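Local coordinates for ribosomal protein L11 methyltransferase (PDB 3GRZ) that probably trimethylates lysine side chains of ribosomal protein L11, with S-adenosyl-L-methionine as the methyl donor, at residues B[31-36]-B[74-79]; B[50-55]-B[181-186]; B[127-132]-B[143-148]; B[116-121]-B[135-140]; B[55-60]-B[152-157]. One frame throughout, in Å; residues are numbered along the deposited sequence. Where two conformers were deposited one is given.

Overall arrangement
This chain is the C-terminal, methyltransferase part of the enzyme. From the N terminus, strand 29-33 of a small three-stranded sheet opens contact 1, which closes early on helix 73-80. Before it closes, helix 44-57 has opened contacts 2 and 5, so both cross contact 1. Contacts 4 and 3 follow in series with contact 1; they cross each other, both use helix 135-145, and tie it to the loop after strand 112-115 and to strand 126-132. Contact 5 then closes on strand 153-161, enclosing both, and contact 2 closes last, on strand 177-185, outermost within this chain, with contact 5 nested inside it. Contacts 2 and 5 also touch the second subunit.

Contact 1. Residues B[31-36]-B[74-79]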
# COMPACT_ATOMS: atom_id res chain seq x y z
N ILE B 31 8.56 -14.29 -2.59
CA ILE B 31 7.64 -15.40 -2.39
C ILE B 31 7.69 -16.31 -3.62
O ILE B 31 7.34 -15.91 -4.73
CB ILE B 31 6.21 -14.93 -2.08
CG1 ILE B 31 6.20 -14.18 -0.74
CG2 ILE B 31 5.24 -16.12 -2.04
CD1 ILE B 31 4.83 -13.65 -0.35
N ARG B 32 8.18 -17.53 -3.39
CA ARG B 32 8.23 -18.55 -4.44
C ARG B 32 6.90 -19.29 -4.55
O ARG B 32 6.33 -19.74 -3.56
CB ARG B 32 9.41 -19.49 -4.21
CG ARG B 32 10.74 -18.76 -4.22
CD ARG B 32 11.95 -19.68 -4.17
NE ARG B 32 13.16 -18.92 -4.49
CZ ARG B 32 13.64 -18.77 -5.72
NH1 ARG B 32 14.74 -18.05 -5.91
NH2 ARG B 32 13.04 -19.34 -6.75
N LEU B 33 6.41 -19.40 -5.79
CA LEU B 33 5.18 -20.13 -6.08
C LEU B 33 5.44 -21.11 -7.22
O LEU B 33 6.20 -20.82 -8.14
CB LEU B 33 4.05 -19.18 -6.48
CG LEU B 33 3.46 -18.14 -5.51
CD1 LEU B 33 2.29 -17.44 -6.18
CD2 LEU B 33 3.00 -18.76 -4.19
N ASP B 34 4.78 -22.27 -7.16
CA ASP B 34 4.91 -23.30 -8.19
C ASP B 34 3.74 -23.17 -9.18
O ASP B 34 2.59 -23.42 -8.82
CB ASP B 34 4.97 -24.69 -7.53
CG ASP B 34 5.20 -25.85 -8.54
OD1 ASP B 34 5.11 -25.65 -9.78
OD2 ASP B 34 5.46 -26.97 -8.07
N PRO B 35 4.05 -22.78 -10.43
CA PRO B 35 3.05 -22.55 -11.48
C PRO B 35 2.35 -23.82 -11.94
O PRO B 35 1.25 -23.75 -12.48
CB PRO B 35 3.88 -21.97 -12.64
CG PRO B 35 5.14 -21.52 -12.02
CD PRO B 35 5.40 -22.53 -10.95
N GLY B 36 3.00 -24.96 -11.72
CA GLY B 36 2.41 -26.27 -12.02
C GLY B 36 1.25 -26.64 -11.11
O GLY B 36 0.42 -27.47 -11.47
N LEU B 74 -1.52 -15.00 -0.25
CA LEU B 74 -1.82 -14.02 0.79
C LEU B 74 -1.56 -14.56 2.20
O LEU B 74 -1.06 -13.82 3.06
CB LEU B 74 -3.23 -13.47 0.65
CG LEU B 74 -3.63 -12.79 -0.67
CD1 LEU B 74 -5.07 -12.32 -0.60
CD2 LEU B 74 -2.69 -11.63 -1.04
N ALA B 75 -1.86 -15.84 2.43
CA ALA B 75 -1.54 -16.48 3.72
C ALA B 75 -0.03 -16.46 3.95
O ALA B 75 0.44 -16.13 5.05
CB ALA B 75 -2.07 -17.91 3.77
N ILE B 76 0.73 -16.77 2.91
CA ILE B 76 2.20 -16.77 2.99
C ILE B 76 2.76 -15.36 3.25
O ILE B 76 3.63 -15.17 4.09
CB ILE B 76 2.82 -17.38 1.70
CG1 ILE B 76 2.52 -18.89 1.65
CG2 ILE B 76 4.34 -17.12 1.60
CD1 ILE B 76 2.60 -19.48 0.22
N ALA B 77 2.25 -14.38 2.52
CA ALA B 77 2.67 -13.00 2.69
C ALA B 77 2.34 -12.47 4.08
O ALA B 77 3.16 -11.80 4.69
CB ALA B 77 2.01 -12.15 1.66
N ALA B 78 1.14 -12.80 4.58
CA ALA B 78 0.76 -12.42 5.93
C ALA B 78 1.72 -13.00 6.96
O ALA B 78 2.14 -12.29 7.88
CB ALA B 78 -0.68 -12.85 6.23
N HIS B 79 2.10 -14.27 6.78
CA HIS B 79 3.04 -14.95 7.70
C HIS B 79 4.38 -14.23 7.71
O HIS B 79 4.94 -13.95 8.77
CB HIS B 79 3.21 -16.43 7.32
CG HIS B 79 4.06 -17.21 8.27
ND1 HIS B 79 5.44 -17.21 8.20
CD2 HIS B 79 3.73 -18.03 9.29
CE1 HIS B 79 5.92 -17.98 9.16
NE2 HIS B 79 4.91 -18.49 9.84
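Just past I31 and L33, the two residues of strand 29-33 that touch I76 and A77 of helix 73-80, the chain leaves the strand through an Asx turn: the backbone N of G36 donates to OD1 of D34 at 2.9 Å. The bond is bent, 143° at the hydrogen, and the N-H comes from above the carboxylate plane. Aspartate suits the place because its short side chain can fold back onto the N-H two residues on.

The contact itself is wholly apolar. I31 uses both of its branches. With CG1 anti to the carbonyl carbon (chi1 -64°), CG2 falls anti to the backbone N and meets CG2 of I76 at 3.9 Å, while the longer branch carries CD1 forward to CB of A77, 3.8 Å away. The small alanine lets the isoleucine come close to the helix backbone, for I31 CD1 is also 3.8 Å from CA of A77. L33 adds a looser contact, CD2 to CD1 of I76 at 4.5 Å. Replacing I31 by an alanine would probably open a gap between strand and helix, leaving CB of A77 and CG2 of I76 without their strand-side partner.

The short strand and helix axes run nearly antiparallel, at 157° and 9.8 Å apart. Alongside the strand, backbone hydrogen bonds join I31 and L33 to strand 12-16; A77 also rests on M51 of helix 44-57. The contact therefore fastens the small N-terminal sheet to the helix that follows the glycine-rich turn, a turn and helix consistent with the nucleotide-binding element of Rossmann-like S-adenosyl-L-methionine-dependent methyltransferases.

Contact 2. Residues B[50-55]-B[181-186]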
# COMPACT_ATOMS: atom_id res chain seq x y z
N ALA B 50 -4.86 -6.51 -2.42
CA ALA B 50 -4.94 -7.24 -1.14
C ALA B 50 -3.65 -7.07 -0.33
O ALA B 50 -3.70 -6.75 0.86
CB ALA B 50 -5.26 -8.72 -1.38
N MET B 51 -2.49 -7.23 -0.98
CA MET B 51 -1.19 -7.04 -0.33
C MET B 51 -0.96 -5.66 0.26
O MET B 51 -0.38 -5.55 1.35
CB MET B 51 -0.02 -7.37 -1.28
CG MET B 51 0.17 -8.83 -1.56
SD MET B 51 0.45 -9.82 -0.08
CE MET B 51 1.51 -8.74 0.90
N LEU B 52 -1.38 -4.62 -0.45
CA LEU B 52 -1.28 -3.23 0.05
C LEU B 52 -2.13 -3.05 1.30
O LEU B 52 -1.72 -2.37 2.24
CB LEU B 52 -1.67 -2.21 -1.02
CG LEU B 52 -0.73 -2.08 -2.22
CD1 LEU B 52 -1.29 -1.10 -3.28
CD2 LEU B 52 0.68 -1.69 -1.79
N GLY B 53 -3.31 -3.66 1.31
CA GLY B 53 -4.16 -3.68 2.50
C GLY B 53 -3.51 -4.38 3.69
O GLY B 53 -3.67 -3.93 4.83
N ILE B 54 -2.82 -5.49 3.43
CA ILE B 54 -2.15 -6.25 4.49
C ILE B 54 -0.97 -5.44 5.03
O ILE B 54 -0.77 -5.34 6.25
CB ILE B 54 -1.69 -7.65 4.03
CG1 ILE B 54 -2.87 -8.51 3.61
CG2 ILE B 54 -0.91 -8.38 5.15
CD1 ILE B 54 -2.47 -9.82 2.90
N GLU B 55 -0.22 -4.83 4.12
CA GLU B 55 0.91 -3.97 4.48
C GLU B 55 0.45 -2.80 5.36
O GLU B 55 1.12 -2.44 6.33
CB GLU B 55 1.62 -3.47 3.20
CG GLU B 55 2.67 -2.36 3.40
CD GLU B 55 3.99 -2.87 3.96
OE1 GLU B 55 4.24 -4.09 3.90
OE2 GLU B 55 4.77 -2.04 4.48
N LEU B 181 -10.66 2.34 3.38
CA LEU B 181 -9.82 2.55 2.20
C LEU B 181 -10.36 1.77 1.02
O LEU B 181 -10.65 0.58 1.11
CB LEU B 181 -8.37 2.16 2.48
CG LEU B 181 -7.38 2.17 1.30
CD1 LEU B 181 -7.03 3.59 0.80
CD2 LEU B 181 -6.13 1.42 1.66
N LYS B 182 -10.53 2.48 -0.09
CA LYS B 182 -10.98 1.91 -1.34
C LYS B 182 -9.84 2.07 -2.35
O LYS B 182 -9.28 3.16 -2.50
CB LYS B 182 -12.24 2.63 -1.82
CG LYS B 182 -12.75 2.16 -3.17
CD LYS B 182 -14.07 2.84 -3.53
CE LYS B 182 -13.85 4.23 -4.14
NZ LYS B 182 -15.14 4.98 -4.32
N MET B 183 -9.47 0.98 -3.01
CA MET B 183 -8.41 1.04 -4.01
C MET B 183 -8.97 0.54 -5.33
O MET B 183 -9.74 -0.41 -5.34
CB MET B 183 -7.22 0.18 -3.59
CG MET B 183 -6.39 0.71 -2.43
SD MET B 183 -5.15 -0.52 -1.89
CE MET B 183 -6.16 -1.67 -1.00
N ARG B 184 -8.62 1.18 -6.43
CA ARG B 184 -9.06 0.73 -7.72
C ARG B 184 -7.91 0.72 -8.71
O ARG B 184 -7.31 1.77 -8.96
CB ARG B 184 -10.21 1.59 -8.26
CG ARG B 184 -10.55 1.21 -9.70
CD ARG B 184 -11.89 1.66 -10.16
NE ARG B 184 -12.07 1.29 -11.56
CZ ARG B 184 -13.12 1.65 -12.29
NH1 ARG B 184 -13.19 1.28 -13.57
NH2 ARG B 184 -14.09 2.36 -11.75
N ALA B 185 -7.61 -0.46 -9.25
CA ALA B 185 -6.62 -0.63 -10.32
C ALA B 185 -7.27 -1.35 -11.51
O ALA B 185 -7.70 -2.50 -11.39
CB ALA B 185 -5.41 -1.42 -9.82
N GLY B 186 -7.35 -0.66 -12.65
CA GLY B 186 -8.08 -1.17 -13.81
C GLY B 186 -9.55 -1.25 -13.46
O GLY B 186 -10.11 -0.29 -12.96
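M183 reaches from strand 177-185, outermost within this chain, to L52 and G53 of helix 44-57 and carries nearly all of the contact. Its SD lies 4.0 Å from CB of L52 and 4.1 Å from CD1 of the same leucine, passing across that side chain at a slant. The thioether is extended as far as SD and then bends (chi3 -76°), which swings CE over the helix to within 4.2 Å of the backbone N of G53. With no side chain, G53 leaves its backbone bare to this methyl and to CD1 of I156, and methionine suits the other place because its flexible tip can bend from the leucine to that backbone.

In the next shell, M183 also leans on L49, one turn earlier in the helix. Beyond M183 the strand is finished by a bond between R184 and G186: NE donates to the glycine O at 2.9 Å, almost straight at 175°, with the oxygen in the guanidinium plane. G186 has the positive phi (65°) that glycine tolerates easily. R184 makes a cation-pi contact with Y162.

Outermost, K182 to R184 pair antiparallel with a strand of the second subunit, and M183 packs on M183 of that subunit. The result is a helix packed on one face of a class I methyltransferase sheet, strand order 3-2-1-4-5-7-6, at the strand outermost within the chain; the sheet continues through the dimer interface.

Contact 3. Residues B[127-132]-B[143-148]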
# COMPACT_ATOMS: atom_id res chain seq x y z
N ASP B 127 -8.14 -11.14 14.13
CA ASP B 127 -7.90 -9.69 14.02
C ASP B 127 -8.02 -9.20 12.58
O ASP B 127 -8.29 -8.03 12.35
CB ASP B 127 -6.50 -9.35 14.48
CG ASP B 127 -6.27 -9.68 15.94
OD1 ASP B 127 -7.17 -9.39 16.77
OD2 ASP B 127 -5.19 -10.20 16.27
N LEU B 128 -7.75 -10.09 11.64
CA LEU B 128 -7.69 -9.74 10.23
C LEU B 128 -8.26 -10.87 9.36
O LEU B 128 -7.78 -12.00 9.39
CB LEU B 128 -6.26 -9.38 9.83
CG LEU B 128 -6.03 -8.88 8.40
CD1 LEU B 128 -6.57 -7.47 8.26
CD2 LEU B 128 -4.55 -8.92 8.06
N ILE B 129 -9.31 -10.56 8.61
CA ILE B 129 -9.86 -11.52 7.67
C ILE B 129 -9.58 -10.99 6.26
O ILE B 129 -9.90 -9.85 5.95
CB ILE B 129 -11.38 -11.77 7.92
CG1 ILE B 129 -11.58 -12.38 9.31
CG2 ILE B 129 -11.96 -12.68 6.81
CD1 ILE B 129 -13.04 -12.64 9.71
N VAL B 130 -8.94 -11.81 5.43
CA VAL B 130 -8.53 -11.40 4.08
C VAL B 130 -9.22 -12.32 3.09
O VAL B 130 -9.28 -13.54 3.31
CB VAL B 130 -6.98 -11.48 3.88
CG1 VAL B 130 -6.59 -10.97 2.52
CG2 VAL B 130 -6.24 -10.69 4.96
N ALA B 131 -9.74 -11.76 2.00
CA ALA B 131 -10.43 -12.55 0.98
C ALA B 131 -10.30 -11.92 -0.40
O ALA B 131 -10.86 -10.85 -0.64
CB ALA B 131 -11.91 -12.72 1.34
N ASN B 132 -9.53 -12.56 -1.28
CA ASN B 132 -9.45 -12.18 -2.68
C ASN B 132 -10.26 -13.18 -3.48
O ASN B 132 -9.72 -14.14 -4.03
CB ASN B 132 -7.99 -12.12 -3.17
CG ASN B 132 -7.87 -11.65 -4.61
OD1 ASN B 132 -8.82 -11.14 -5.20
ND2 ASN B 132 -6.70 -11.83 -5.19
N PRO B 143 -22.07 -11.68 5.79
CA PRO B 143 -22.79 -11.96 7.05
C PRO B 143 -22.08 -12.91 8.03
O PRO B 143 -22.54 -13.05 9.17
CB PRO B 143 -24.10 -12.61 6.58
CG PRO B 143 -24.20 -12.34 5.13
CD PRO B 143 -22.78 -12.26 4.64
N GLN B 144 -20.99 -13.54 7.59
CA GLN B 144 -20.19 -14.42 8.45
C GLN B 144 -19.07 -13.69 9.19
O GLN B 144 -18.50 -14.24 10.12
CB GLN B 144 -19.58 -15.58 7.66
CG GLN B 144 -20.57 -16.38 6.82
CD GLN B 144 -20.01 -17.72 6.35
OE1 GLN B 144 -18.86 -18.07 6.63
NE2 GLN B 144 -20.83 -18.48 5.64
N LEU B 145 -18.77 -12.46 8.76
CA LEU B 145 -17.60 -11.72 9.26
C LEU B 145 -17.68 -11.38 10.74
O LEU B 145 -16.72 -11.63 11.48
CB LEU B 145 -17.37 -10.42 8.47
CG LEU B 145 -16.91 -10.50 7.01
CD1 LEU B 145 -16.96 -9.11 6.40
CD2 LEU B 145 -15.50 -11.11 6.90
N ASP B 146 -18.81 -10.83 11.17
CA ASP B 146 -19.03 -10.41 12.56
C ASP B 146 -18.66 -11.45 13.63
O ASP B 146 -17.89 -11.15 14.55
CB ASP B 146 -20.48 -9.96 12.76
CG ASP B 146 -20.79 -9.61 14.21
OD1 ASP B 146 -20.16 -8.66 14.73
OD2 ASP B 146 -21.65 -10.28 14.81
N SER B 147 -19.19 -12.66 13.49
CA SER B 147 -18.93 -13.75 14.45
C SER B 147 -17.51 -14.33 14.42
O SER B 147 -17.15 -15.13 15.28
CB SER B 147 -19.96 -14.87 14.29
OG SER B 147 -19.94 -15.40 12.97
N HIS B 148 -16.71 -13.95 13.42
CA HIS B 148 -15.33 -14.44 13.31
C HIS B 148 -14.31 -13.31 13.42
O HIS B 148 -13.15 -13.49 13.06
CB HIS B 148 -15.12 -15.19 11.99
CG HIS B 148 -15.95 -16.43 11.87
ND1 HIS B 148 -17.22 -16.43 11.32
CD2 HIS B 148 -15.70 -17.71 12.22
CE1 HIS B 148 -17.70 -17.66 11.34
NE2 HIS B 148 -16.80 -18.46 11.89
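I129 and L145 join the first strand of a beta-alpha-beta crossover to the end of its helix: strand 126-132 leads into helix 135-145, and the chain returns through strand 153-161, its parallel neighbour in the sheet. I129 points at the helix end and divides its work between two branches. CG2 meets CD2 of L145 at 3.9 Å, at a slant. The longer branch, with CG1 anti to the carbonyl carbon (chi1 -63°), sends CD1 to CB of H148 at 4.0 Å and closer still to the backbone O of H148, at 3.5 Å. A beta-branched residue fits because it can fill two directions at once from a strand.

H148 is positioned by its own segment. Its ND1 donates to O of Q144 over 2.8 Å, nearly straight at 172°, with the oxygen in the ring plane at the ring edge. Its backbone N bonds to O of L145 at 3.0 Å, so ring and backbone both tie H148 back to the weakly bonded turn before it. Histidine suits the site: it can reach back to the carbonyl four residues before while keeping CB against I129.

Q144 OE1 receives the backbone N of L119. At the far end of the strand lies N132, a predicted S-adenosyl-L-methionine ligand, in keeping with the Rossmann-like rule that the cofactor sits at the C-terminal ends of the parallel strands.

Contact 4. Residues B[116-121]-B[135-140]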
# COMPACT_ATOMS: atom_id res chain seq x y z
N THR B 116 -12.82 -26.00 3.70
CA THR B 116 -14.13 -25.53 4.11
C THR B 116 -14.58 -24.37 3.23
O THR B 116 -13.76 -23.65 2.66
CB THR B 116 -14.20 -25.13 5.63
OG1 THR B 116 -15.56 -24.92 5.99
CG2 THR B 116 -13.36 -23.87 5.97
N SER B 117 -15.89 -24.21 3.12
CA SER B 117 -16.49 -23.13 2.37
C SER B 117 -16.64 -21.89 3.24
O SER B 117 -17.36 -21.91 4.25
CB SER B 117 -17.84 -23.56 1.79
OG SER B 117 -18.37 -22.56 0.96
N LEU B 118 -15.97 -20.81 2.84
CA LEU B 118 -15.96 -19.53 3.55
C LEU B 118 -15.47 -19.70 4.98
O LEU B 118 -14.34 -20.12 5.19
CB LEU B 118 -17.31 -18.82 3.46
CG LEU B 118 -17.69 -18.48 2.01
CD1 LEU B 118 -19.08 -17.92 1.93
CD2 LEU B 118 -16.67 -17.52 1.40
N LEU B 119 -16.32 -19.39 5.96
CA LEU B 119 -15.94 -19.59 7.36
C LEU B 119 -16.87 -20.56 8.09
O LEU B 119 -16.96 -20.50 9.33
CB LEU B 119 -15.86 -18.24 8.10
CG LEU B 119 -14.72 -17.29 7.69
CD1 LEU B 119 -14.98 -15.89 8.21
CD2 LEU B 119 -13.35 -17.80 8.12
N ALA B 120 -17.50 -21.45 7.33
CA ALA B 120 -18.28 -22.55 7.89
C ALA B 120 -17.37 -23.44 8.72
O ALA B 120 -16.29 -23.85 8.26
CB ALA B 120 -18.96 -23.36 6.79
N ASP B 121 -17.77 -23.67 9.96
CA ASP B 121 -17.06 -24.60 10.83
C ASP B 121 -15.68 -24.07 11.26
O ASP B 121 -14.84 -24.85 11.73
CB ASP B 121 -16.95 -25.97 10.16
CG ASP B 121 -18.30 -26.65 9.99
OD1 ASP B 121 -18.92 -27.01 11.02
OD2 ASP B 121 -18.74 -26.81 8.83
N ALA B 135 -17.03 -11.24 -6.21
CA ALA B 135 -17.96 -10.46 -5.41
C ALA B 135 -19.21 -11.21 -4.96
O ALA B 135 -19.70 -10.96 -3.86
CB ALA B 135 -18.33 -9.19 -6.13
N GLU B 136 -19.73 -12.11 -5.78
CA GLU B 136 -20.91 -12.90 -5.37
C GLU B 136 -20.63 -13.85 -4.21
O GLU B 136 -21.51 -14.09 -3.39
CB GLU B 136 -21.59 -13.63 -6.53
CG GLU B 136 -20.71 -14.45 -7.45
CD GLU B 136 -20.21 -13.64 -8.63
OE1 GLU B 136 -20.97 -13.42 -9.61
OE2 GLU B 136 -19.04 -13.21 -8.55
N ILE B 137 -19.40 -14.36 -4.13
CA ILE B 137 -18.96 -15.17 -2.99
C ILE B 137 -18.70 -14.27 -1.79
O ILE B 137 -19.04 -14.62 -0.65
CB ILE B 137 -17.70 -16.02 -3.33
CG1 ILE B 137 -17.90 -16.76 -4.66
CG2 ILE B 137 -17.40 -17.02 -2.21
CD1 ILE B 137 -16.61 -17.24 -5.30
N LEU B 138 -18.11 -13.09 -2.03
CA LEU B 138 -17.94 -12.08 -0.96
C LEU B 138 -19.26 -11.71 -0.28
O LEU B 138 -19.30 -11.56 0.94
CB LEU B 138 -17.24 -10.82 -1.47
CG LEU B 138 -15.76 -10.93 -1.79
CD1 LEU B 138 -15.29 -9.63 -2.43
CD2 LEU B 138 -14.94 -11.23 -0.55
N LEU B 139 -20.32 -11.58 -1.08
CA LEU B 139 -21.67 -11.33 -0.57
C LEU B 139 -22.14 -12.41 0.41
O LEU B 139 -22.83 -12.09 1.38
CB LEU B 139 -22.69 -11.14 -1.72
CG LEU B 139 -22.54 -9.88 -2.58
CD1 LEU B 139 -23.41 -9.93 -3.82
CD2 LEU B 139 -22.81 -8.60 -1.79
N ASP B 140 -21.75 -13.66 0.18
CA ASP B 140 -22.01 -14.75 1.13
C ASP B 140 -21.09 -14.69 2.36
O ASP B 140 -21.47 -15.12 3.45
CB ASP B 140 -21.90 -16.11 0.45
CG ASP B 140 -22.97 -16.32 -0.61
OD1 ASP B 140 -24.06 -15.72 -0.50
OD2 ASP B 140 -22.72 -17.10 -1.56
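L118 projects from the corner of a type II' beta turn, S117 to A120, onto the side of helix 135-145, so that the loop after strand 112-115 covers the exposed flank of this helix in the Rossmann-like fold. L118 takes the positive phi (57°) of the second residue in a II' turn, an uncommon conformation for a leucine.

Apolar contact comes first. L118 presents its two methyls to two helix residues one turn apart: CD2 touches CG2 of I137 at 3.7 Å, and CD1 touches CB of D140, also at 3.7 Å. The fork of a leucine suits this straddling of neighbouring helix positions. Its CG is anti to the carbonyl carbon (chi1 -62°), which carries the fork outward over the helix. I137 offers the methyl that lies anti to its own backbone N. Of D140's side chain it is CB that is touched, while the carboxylate belongs at the surface. L118 leans further on L141 and Q144.

The polar bonds belong to the loop itself. The backbone N of A120 reaches O of S117, closing the turn, and OG1 of T116 donates to O of A120 at 2.6 Å, 31° out of the carbonyl plane; A120 was built in two conformers, so both bonds are somewhat doubtful.

The predicted cofactor site is near, the side chain of I137 standing about 8 Å from that of D90. Closest to the helix backbone comes CD1 of L118, 3.8 Å from the carbonyl C of D140.

Contact 5. Residues B[55-60]-B[152-157]; sequences ERAMVK and DGQVIF
A57 and R56, at the C-terminal end of helix 44-57, lie over Q154 and I156 of strand 153-161, where a helix covers one face of the Rossmann-like methyltransferase sheet.

The apolar part is small. CB of A57 points at the strand and comes 4.5 Å from CD1 of I156; both side chains also rest on L128 of the next strand. Alanine allows the helix end to settle near the sheet, and isoleucine fills the space beneath it.

Water does most of the polar work, using both ends of the Q154 amide. On one side NE2 of Q154 donates to a water at 2.8 Å, and the same water accepts from NH2 of R56 at 3.1 Å, lying in the guanidinium plane at its edge. The two nitrogens, both donors, stand 4.1 Å apart, with amide and guanidinium planes turned 64° against each other, and the shared acceptor reconciles them. R56 gets there with CG anti to its own N (chi1 174°) and an extended chain, while its NE makes a weak hydrogen bond to Q48 of the second subunit. On the other side a second water donates to OE1 of Q154 at 2.6 Å and to O of A57. Both ends of the amide are thus given a water partner that fits; glutamine suits the place because it offers a donor and an acceptor.

The backbone bonds end the helix. M58 is the centre of an inverse gamma turn, closed by N of V59 on O of A57 at 2.8 Å; the same oxygen also accepts from the second water at 2.8 Å.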
# COMPACT_ATOMS: atom_id res chain seq x y z
N GLU B 55 -0.22 -4.83 4.12
CA GLU B 55 0.91 -3.97 4.48
C GLU B 55 0.45 -2.80 5.36
O GLU B 55 1.12 -2.44 6.33
CB GLU B 55 1.62 -3.47 3.20
CG GLU B 55 2.67 -2.36 3.40
CD GLU B 55 3.99 -2.87 3.96
OE1 GLU B 55 4.24 -4.09 3.90
OE2 GLU B 55 4.77 -2.04 4.48
N ARG B 56 -0.72 -2.26 5.05
CA ARG B 56 -1.30 -1.17 5.81
C ARG B 56 -1.75 -1.65 7.19
O ARG B 56 -1.48 -0.98 8.19
CB ARG B 56 -2.47 -0.55 5.03
CG ARG B 56 -3.27 0.51 5.76
CD ARG B 56 -4.48 0.91 4.92
NE ARG B 56 -5.40 1.78 5.62
CZ ARG B 56 -6.36 1.36 6.44
NH1 ARG B 56 -7.15 2.23 7.05
NH2 ARG B 56 -6.53 0.07 6.66
N ALA B 57 -2.42 -2.80 7.23
CA ALA B 57 -3.02 -3.30 8.47
C ALA B 57 -2.02 -3.87 9.47
O ALA B 57 -2.24 -3.80 10.67
CB ALA B 57 -4.12 -4.34 8.17
N MET B 58 -0.91 -4.44 8.99
CA MET B 58 -0.02 -5.21 9.87
C MET B 58 0.97 -4.32 10.61
O MET B 58 2.17 -4.39 10.38
CB MET B 58 0.70 -6.37 9.12
CG MET B 58 1.21 -7.51 10.05
SD MET B 58 -0.03 -8.70 10.67
CE MET B 58 -0.30 -9.67 9.18
N VAL B 59 0.45 -3.49 11.52
CA VAL B 59 1.29 -2.63 12.37
C VAL B 59 1.80 -3.35 13.63
O VAL B 59 2.75 -2.89 14.27
CB VAL B 59 0.54 -1.32 12.79
CG1 VAL B 59 0.17 -0.50 11.55
CG2 VAL B 59 -0.73 -1.67 13.63
N LYS B 60 1.16 -4.47 13.96
CA LYS B 60 1.59 -5.37 15.03
C LYS B 60 1.17 -6.79 14.58
O LYS B 60 0.39 -6.90 13.63
CB LYS B 60 0.90 -4.98 16.35
CG LYS B 60 -0.61 -5.20 16.35
CD LYS B 60 -1.25 -4.77 17.67
CE LYS B 60 -2.72 -5.10 17.68
NZ LYS B 60 -3.36 -4.69 18.96
N ASP B 152 -12.06 -4.52 17.30
CA ASP B 152 -11.04 -3.83 16.49
C ASP B 152 -10.55 -4.66 15.29
O ASP B 152 -9.54 -4.33 14.67
CB ASP B 152 -9.87 -3.33 17.35
CG ASP B 152 -10.35 -2.52 18.55
OD1 ASP B 152 -11.34 -1.76 18.41
OD2 ASP B 152 -9.74 -2.64 19.64
N GLY B 153 -11.28 -5.73 14.96
CA GLY B 153 -10.95 -6.57 13.81
C GLY B 153 -11.08 -5.83 12.50
O GLY B 153 -11.94 -4.98 12.34
N GLN B 154 -10.21 -6.17 11.55
CA GLN B 154 -10.20 -5.54 10.24
C GLN B 154 -10.38 -6.59 9.15
O GLN B 154 -10.17 -7.78 9.38
CB GLN B 154 -8.88 -4.79 10.04
CG GLN B 154 -8.77 -3.60 10.96
CD GLN B 154 -7.42 -2.96 10.90
OE1 GLN B 154 -6.49 -3.39 11.58
NE2 GLN B 154 -7.31 -1.91 10.11
N VAL B 155 -10.81 -6.14 7.97
CA VAL B 155 -11.14 -7.03 6.87
C VAL B 155 -10.53 -6.42 5.60
O VAL B 155 -10.59 -5.21 5.39
CB VAL B 155 -12.69 -7.26 6.73
CG1 VAL B 155 -13.03 -8.10 5.53
CG2 VAL B 155 -13.26 -8.01 7.96
N ILE B 156 -9.90 -7.26 4.79
CA ILE B 156 -9.42 -6.85 3.47
C ILE B 156 -10.08 -7.70 2.39
O ILE B 156 -9.93 -8.92 2.39
CB ILE B 156 -7.90 -6.98 3.36
CG1 ILE B 156 -7.22 -6.16 4.46
CG2 ILE B 156 -7.42 -6.55 1.95
CD1 ILE B 156 -5.86 -6.63 4.77
N PHE B 157 -10.81 -7.04 1.49
CA PHE B 157 -11.40 -7.69 0.32
C PHE B 157 -10.67 -7.26 -0.92
O PHE B 157 -10.30 -6.09 -1.06
CB PHE B 157 -12.87 -7.30 0.11
CG PHE B 157 -13.84 -7.95 1.07
CD1 PHE B 157 -13.43 -8.99 1.92
CD2 PHE B 157 -15.18 -7.55 1.08
CE1 PHE B 157 -14.34 -9.60 2.78
CE2 PHE B 157 -16.10 -8.16 1.95
CZ PHE B 157 -15.68 -9.17 2.80
O HOH W 1 -9.11 -1.00 8.10
O HOH W 2 -4.18 -2.37 12.09